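Local atomic coordinates of acyl-CoA dehydrogenase (Mycobacterium thermoresistibile, PDB entry 3NF4), a protein that probably catalyses the FAD-dependent alpha,beta-dehydrogenation of acyl-CoA thioesters. Residues E363-I366 with M367-F370; R356-R359 with Y360-A364. All blocks are in the same frame, centred on the assembly; numbering follows the deposited sequence.

Interaction 1: residues E363-I366 with M367-F370; sequences EAKI and MQIF. With FAD (flavin-adenine dinucleotide), chain C.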
loop_
_atom_site.group_PDB
_atom_site.type_symbol
_atom_site.label_atom_id
_atom_site.label_comp_id
_atom_site.label_asym_id
_atom_site.label_seq_id
_atom_site.Cartn_x
_atom_site.Cartn_y
_atom_site.Cartn_z
ATOM N N GLU A 363 -9.575 -11.751 15.169
ATOM C CA GLU A 363 -10.944 -11.714 14.654
ATOM C C GLU A 363 -11.067 -11.082 13.267
ATOM O O GLU A 363 -11.934 -11.473 12.477
ATOM C CB GLU A 363 -11.888 -10.990 15.640
ATOM C CG GLU A 363 -12.242 -11.853 16.833
ATOM C CD GLU A 363 -12.837 -11.116 18.063
ATOM O OE1 GLU A 363 -13.169 -9.903 18.020
ATOM O OE2 GLU A 363 -12.978 -11.799 19.106
ATOM N N ALA A 364 -10.195 -10.129 12.942
ATOM C CA ALA A 364 -10.362 -9.389 11.684
ATOM C C ALA A 364 -10.007 -10.212 10.432
ATOM O O ALA A 364 -10.593 -9.988 9.362
ATOM C CB ALA A 364 -9.565 -8.031 11.712
ATOM N N LYS A 365 -9.044 -11.135 10.570
ATOM C CA LYS A 365 -8.551 -11.934 9.434
ATOM C C LYS A 365 -9.657 -12.701 8.689
ATOM O O LYS A 365 -9.674 -12.690 7.468
ATOM C CB LYS A 365 -7.410 -12.886 9.851
ATOM C CG LYS A 365 -6.819 -13.701 8.715
ATOM C CD LYS A 365 -6.138 -12.808 7.627
ATOM C CE LYS A 365 -6.770 -13.050 6.253
ATOM N NZ LYS A 365 -6.159 -12.245 5.144
ATOM N N ILE A 366 -10.575 -13.350 9.411
ATOM C CA ILE A 366 -11.636 -14.189 8.770
ATOM C C ILE A 366 -12.667 -13.321 8.004
ATOM O O ILE A 366 -13.298 -13.761 7.040
ATOM C CB ILE A 366 -12.356 -15.113 9.818
ATOM C CG1 ILE A 366 -13.338 -16.133 9.159
ATOM C CG2 ILE A 366 -13.144 -14.280 10.822
ATOM C CD1 ILE A 366 -12.754 -17.009 7.999
ATOM N N MET A 367 -12.816 -12.075 8.421
ATOM C CA MET A 367 -13.700 -11.140 7.738
ATOM C C MET A 367 -13.293 -10.860 6.277
ATOM O O MET A 367 -14.168 -10.658 5.388
ATOM C CB MET A 367 -13.775 -9.853 8.556
ATOM C CG MET A 367 -15.126 -9.546 9.017
ATOM S SD MET A 367 -15.180 -9.171 10.757
ATOM C CE MET A 367 -15.814 -10.714 11.424
ATOM N N GLN A 368 -11.986 -10.868 6.017
ATOM C CA GLN A 368 -11.483 -10.764 4.645
ATOM C C GLN A 368 -11.860 -12.004 3.779
ATOM O O GLN A 368 -11.764 -11.958 2.532
ATOM C CB GLN A 368 -9.959 -10.545 4.638
ATOM C CG GLN A 368 -9.479 -9.198 5.238
ATOM C CD GLN A 368 -7.966 -9.036 5.180
ATOM O OE1 GLN A 368 -7.223 -9.771 5.841
ATOM N NE2 GLN A 368 -7.497 -8.065 4.373
ATOM N N ILE A 369 -12.304 -13.074 4.451
ATOM C CA ILE A 369 -12.494 -14.386 3.839
ATOM C C ILE A 369 -13.966 -14.798 3.647
ATOM O O ILE A 369 -14.345 -15.182 2.544
ATOM C CB ILE A 369 -11.697 -15.506 4.590
ATOM C CG1 ILE A 369 -10.203 -15.396 4.263
ATOM C CG2 ILE A 369 -12.216 -16.894 4.232
ATOM C CD1 ILE A 369 -9.261 -15.915 5.340
ATOM N N PHE A 370 -14.804 -14.735 4.677
ATOM C CA PHE A 370 -16.193 -15.148 4.453
ATOM C C PHE A 370 -17.121 -14.096 3.812
ATOM O O PHE A 370 -16.733 -12.944 3.645
ATOM C CB PHE A 370 -16.821 -15.852 5.667
ATOM C CG PHE A 370 -16.932 -15.010 6.925
ATOM C CD1 PHE A 370 -16.963 -15.650 8.169
ATOM C CD2 PHE A 370 -17.035 -13.631 6.882
ATOM C CE1 PHE A 370 -17.068 -14.922 9.367
ATOM C CE2 PHE A 370 -17.149 -12.883 8.069
ATOM C CZ PHE A 370 -17.168 -13.536 9.312
HETATM P PA FAD C . -11.742 -21.440 -1.827
HETATM O O1A FAD C . -12.953 -21.230 -2.693
HETATM O O2A FAD C . -11.093 -22.798 -1.862
HETATM O O5B FAD C . -10.619 -20.355 -2.236
HETATM C C5B FAD C . -9.251 -20.422 -1.840
HETATM C C4B FAD C . -8.492 -19.222 -2.425
HETATM O O4B FAD C . -8.593 -19.159 -3.864
HETATM C C3B FAD C . -9.038 -17.906 -1.886
HETATM O O3B FAD C . -7.945 -17.031 -1.613
HETATM C C2B FAD C . -9.854 -17.332 -3.033
HETATM O O2B FAD C . -9.970 -15.893 -2.955
HETATM C C1B FAD C . -9.135 -17.892 -4.275
HETATM N N9A FAD C . -10.121 -18.008 -5.378
HETATM C C8A FAD C . -11.173 -18.876 -5.436
HETATM N N7A FAD C . -11.866 -18.646 -6.573
HETATM C C5A FAD C . -11.244 -17.638 -7.228
HETATM C C6A FAD C . -11.482 -16.982 -8.433
HETATM N N6A FAD C . -12.547 -17.340 -9.193
HETATM N N1A FAD C . -10.641 -15.981 -8.834
HETATM C C2A FAD C . -9.587 -15.617 -8.078
HETATM N N3A FAD C . -9.349 -16.231 -6.906
HETATM C C4A FAD C . -10.152 -17.233 -6.467
HETATM N N1 FAD C . -20.677 -20.603 4.522
HETATM C C2 FAD C . -22.045 -20.636 4.518
HETATM O O2 FAD C . -22.679 -20.933 3.472
HETATM N N3 FAD C . -22.744 -20.344 5.647
HETATM C C4 FAD C . -22.107 -20.011 6.800
HETATM O O4 FAD C . -22.794 -19.752 7.822
HETATM C C4X FAD C . -20.700 -19.963 6.824
HETATM N N5 FAD C . -20.040 -19.646 7.970
HETATM C C5X FAD C . -18.680 -19.637 7.978
HETATM C C6 FAD C . -18.002 -19.316 9.155
HETATM C C7 FAD C . -16.607 -19.299 9.193
HETATM C C7M FAD C . -15.913 -18.947 10.488
HETATM C C8 FAD C . -15.898 -19.608 8.026
HETATM C C8M FAD C . -14.393 -19.619 7.946
HETATM C C9 FAD C . -16.582 -19.922 6.854
HETATM C C9A FAD C . -17.967 -19.942 6.806
HETATM N N10 FAD C . -18.607 -20.250 5.647
HETATM C C10 FAD C . -19.976 -20.281 5.649
HETATM C "C1'" FAD C . -17.841 -20.580 4.405
HETATM C "C2'" FAD C . -17.150 -19.372 3.720
HETATM O "O2'" FAD C . -18.142 -18.527 3.103
HETATM C "C3'" FAD C . -16.016 -19.808 2.747
HETATM O "O3'" FAD C . -14.967 -20.385 3.538
HETATM C "C4'" FAD C . -15.379 -18.720 1.851
HETATM O "O4'" FAD C . -16.377 -17.913 1.200
HETATM C "C5'" FAD C . -14.369 -19.198 0.775
HETATM O "O5'" FAD C . -14.515 -20.539 0.243
HETATM P P FAD C . -13.366 -21.660 0.495
HETATM O O1P FAD C . -13.054 -21.702 1.981
HETATM O O2P FAD C . -13.738 -22.955 -0.173
HETATM O O3P FAD C . -12.096 -21.026 -0.295
#
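Ile366 sets CG1 opposite its backbone N (chi1 -173°) and Phe370 sets CG between its own N and carbonyl carbon (chi1 62°), and with these two rotations Ile366 CG1 lies above the CD1-CE1 side of the phenyl ring, 3.8 Å from Phe370 CD1. The two side chains cross at about a right angle. Ile366 O sits over one face of the phenyl ring, displaced toward its rim. That same oxygen takes two backbone donors: Phe370 N, 3.0 Å from Ile366 O, arrives almost in line with the C=O bond, whereas Ile369 N, 2.9 Å from Ile366 O, stands well above the carbonyl plane. Met367 N to Ala364 O and Gln368 N to Lys365 O are only weak bonds, as the helix 357-367 gives way to the loop that leads to helix 374-383. In this acyl-CoA dehydrogenase C-terminal domain the turn forms part of the FAD pocket: Ile366, Ile369 and Phe370 all line it, and FAD C7 lies at the edge of the Phe370 ring, in its plane. Ile366 CD1 also packs against Ile369 CG2 at 3.8 Å, again with the side chains nearly perpendicular. On another flank of the turn, Lys365, bent at chi2 and chi3, brings its ammonium to the amide of Gln368; NZ of Lys365 lies 2.8 Å from OE1 of Gln368, tilted 51° out of the amide plane. Lys365 NZ is gripped further by Thr340 O and Gln344 OE1 of the second subunit, while Gln368 NE2 is held by Asp333 of its own chain.

Interaction 2: residues R356-R359 with Y360-A364; sequences RVER and YMREA
Arg362 and Glu358 form the bidentate salt bridge of this turn: Arg362 NE meets Glu358 OE2 at 2.8 Å and Arg362 NH2 meets Glu358 OE1 at 2.9 Å, both on the syn side of the carboxylate. The grip is side-on, through NE and one NH, with the planes 22° apart. A second, single-bond bridge runs from Arg359 NH1 to Glu363 OE2 at 3.2 Å, with the planes turned 56° apart; a water accepting weakly from Arg359 NH1 donates to Glu363 OE1. Asp40 binds Arg359 NH2 and Arg356 NE, tying both arginines to helix 39-45.

Among the aromatic contacts, the Tyr360 ring carries Arg356 O over one face, and Tyr360 CE1 lies over a face of the Arg359 guanidinium, 3.9 Å from Arg359 NH1, with the planes 75° apart. Another water joins Tyr360 OH, at 2.7 Å from its oxygen, to Arg356 NH1.

Backbone bonds Tyr360 N to Arg356 O, Met361 N to Val357 O and Glu363 N to Arg359 O (3.0 Å) have the i to i+4 spacing that defines an alpha-helix, and Glu-Arg salt bridges are often found at that spacing; these are the opening turns of helix 357-367 in an acyl-CoA dehydrogenase C-terminal domain.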
loop_
_atom_site.group_PDB
_atom_site.type_symbol
_atom_site.label_atom_id
_atom_site.label_comp_id
_atom_site.label_asym_id
_atom_site.label_seq_id
_atom_site.Cartn_x
_atom_site.Cartn_y
_atom_site.Cartn_z
ATOM N N ARG A 356 -7.123 -6.426 25.083
ATOM C CA ARG A 356 -8.023 -6.954 24.041
ATOM C C ARG A 356 -7.501 -6.893 22.575
ATOM O O ARG A 356 -7.975 -7.631 21.720
ATOM C CB ARG A 356 -9.375 -6.237 24.142
ATOM C CG ARG A 356 -10.206 -6.645 25.353
ATOM C CD ARG A 356 -11.573 -5.946 25.337
ATOM N NE ARG A 356 -12.493 -6.501 26.334
ATOM C CZ ARG A 356 -13.676 -5.976 26.665
ATOM N NH1 ARG A 356 -14.103 -4.861 26.089
ATOM N NH2 ARG A 356 -14.432 -6.560 27.589
ATOM N N VAL A 357 -6.542 -6.013 22.287
ATOM C CA VAL A 357 -6.128 -5.754 20.893
ATOM C C VAL A 357 -5.557 -6.990 20.132
ATOM O O VAL A 357 -5.723 -7.095 18.912
ATOM C CB VAL A 357 -5.213 -4.504 20.764
ATOM C CG1 VAL A 357 -5.997 -3.264 21.132
ATOM C CG2 VAL A 357 -3.963 -4.621 21.666
ATOM N N GLU A 358 -4.936 -7.930 20.857
ATOM C CA GLU A 358 -4.419 -9.144 20.203
ATOM C C GLU A 358 -5.570 -10.040 19.746
ATOM O O GLU A 358 -5.484 -10.668 18.683
ATOM C CB GLU A 358 -3.412 -9.899 21.075
ATOM C CG GLU A 358 -4.027 -10.595 22.316
ATOM C CD GLU A 358 -4.670 -11.963 21.994
ATOM O OE1 GLU A 358 -5.572 -12.406 22.763
ATOM O OE2 GLU A 358 -4.275 -12.561 20.957
ATOM N N ARG A 359 -6.663 -10.069 20.519
ATOM C CA ARG A 359 -7.873 -10.768 20.076
ATOM C C ARG A 359 -8.519 -10.096 18.832
ATOM O O ARG A 359 -8.954 -10.792 17.894
ATOM C CB ARG A 359 -8.881 -10.884 21.232
ATOM C CG ARG A 359 -10.254 -11.450 20.816
ATOM C CD ARG A 359 -11.145 -11.934 22.028
ATOM N NE ARG A 359 -11.511 -10.860 22.977
ATOM C CZ ARG A 359 -12.543 -10.023 22.842
ATOM N NH1 ARG A 359 -13.367 -10.076 21.794
ATOM N NH2 ARG A 359 -12.770 -9.110 23.778
ATOM N N TYR A 360 -8.590 -8.756 18.832
ATOM C CA TYR A 360 -9.244 -8.016 17.725
ATOM C C TYR A 360 -8.541 -8.295 16.391
ATOM O O TYR A 360 -9.208 -8.520 15.382
ATOM C CB TYR A 360 -9.350 -6.495 18.008
ATOM C CG TYR A 360 -10.306 -6.092 19.160
ATOM C CD1 TYR A 360 -11.360 -6.924 19.563
ATOM C CD2 TYR A 360 -10.155 -4.871 19.825
ATOM C CE1 TYR A 360 -12.219 -6.562 20.607
ATOM C CE2 TYR A 360 -10.986 -4.511 20.847
ATOM C CZ TYR A 360 -12.027 -5.356 21.232
ATOM O OH TYR A 360 -12.869 -4.960 22.246
ATOM N N MET A 361 -7.207 -8.307 16.407
ATOM C CA MET A 361 -6.390 -8.713 15.269
ATOM C C MET A 361 -6.658 -10.129 14.728
ATOM O O MET A 361 -6.652 -10.337 13.526
ATOM C CB MET A 361 -4.896 -8.545 15.589
ATOM C CG MET A 361 -4.026 -8.697 14.376
ATOM S SD MET A 361 -2.277 -8.359 14.696
ATOM C CE MET A 361 -1.527 -9.125 13.254
ATOM N N ARG A 362 -6.864 -11.092 15.612
ATOM C CA ARG A 362 -7.214 -12.461 15.222
ATOM C C ARG A 362 -8.656 -12.542 14.642
ATOM O O ARG A 362 -8.904 -13.283 13.689
ATOM C CB ARG A 362 -7.036 -13.451 16.411
ATOM C CG ARG A 362 -5.572 -13.599 16.916
ATOM C CD ARG A 362 -5.449 -14.683 18.006
ATOM N NE ARG A 362 -5.868 -14.234 19.345
ATOM C CZ ARG A 362 -6.965 -14.640 19.993
ATOM N NH1 ARG A 362 -7.817 -15.497 19.438
ATOM N NH2 ARG A 362 -7.242 -14.167 21.209
ATOM N N GLU A 363 -9.575 -11.751 15.169
ATOM C CA GLU A 363 -10.944 -11.714 14.654
ATOM C C GLU A 363 -11.067 -11.082 13.267
ATOM O O GLU A 363 -11.934 -11.473 12.477
ATOM C CB GLU A 363 -11.888 -10.990 15.640
ATOM C CG GLU A 363 -12.242 -11.853 16.833
ATOM C CD GLU A 363 -12.837 -11.116 18.063
ATOM O OE1 GLU A 363 -13.169 -9.903 18.020
ATOM O OE2 GLU A 363 -12.978 -11.799 19.106
ATOM N N ALA A 364 -10.195 -10.129 12.942
ATOM C CA ALA A 364 -10.362 -9.389 11.684
ATOM C C ALA A 364 -10.007 -10.212 10.432
ATOM O O ALA A 364 -10.593 -9.988 9.362
ATOM C CB ALA A 364 -9.565 -8.031 11.712
HETATM O O HOH W 1 -12.691 -2.846 23.892
HETATM O O HOH W 2 -14.996 -8.653 19.697
#

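How the interactions relate
From the N-terminal side, interaction 2 comes first, spanning 356-364 over the opening turns of helix 357-367; interaction 1 continues from 363 to 370 and leaves the helix for the loop before helix 374-383. Each closes only a local turn. They neither nest nor cross but overlap end to end, sharing Glu363 and Ala364, with centres about 11 Å apart. Through interaction 2 the start of the helix is joined to helix 39-45, and through interaction 1 its far end meets FAD. Helices 247-274 and 321-346 pack against both, and both touch the second subunit, so one short helix links the N-terminal region, the cofactor and the subunit interface.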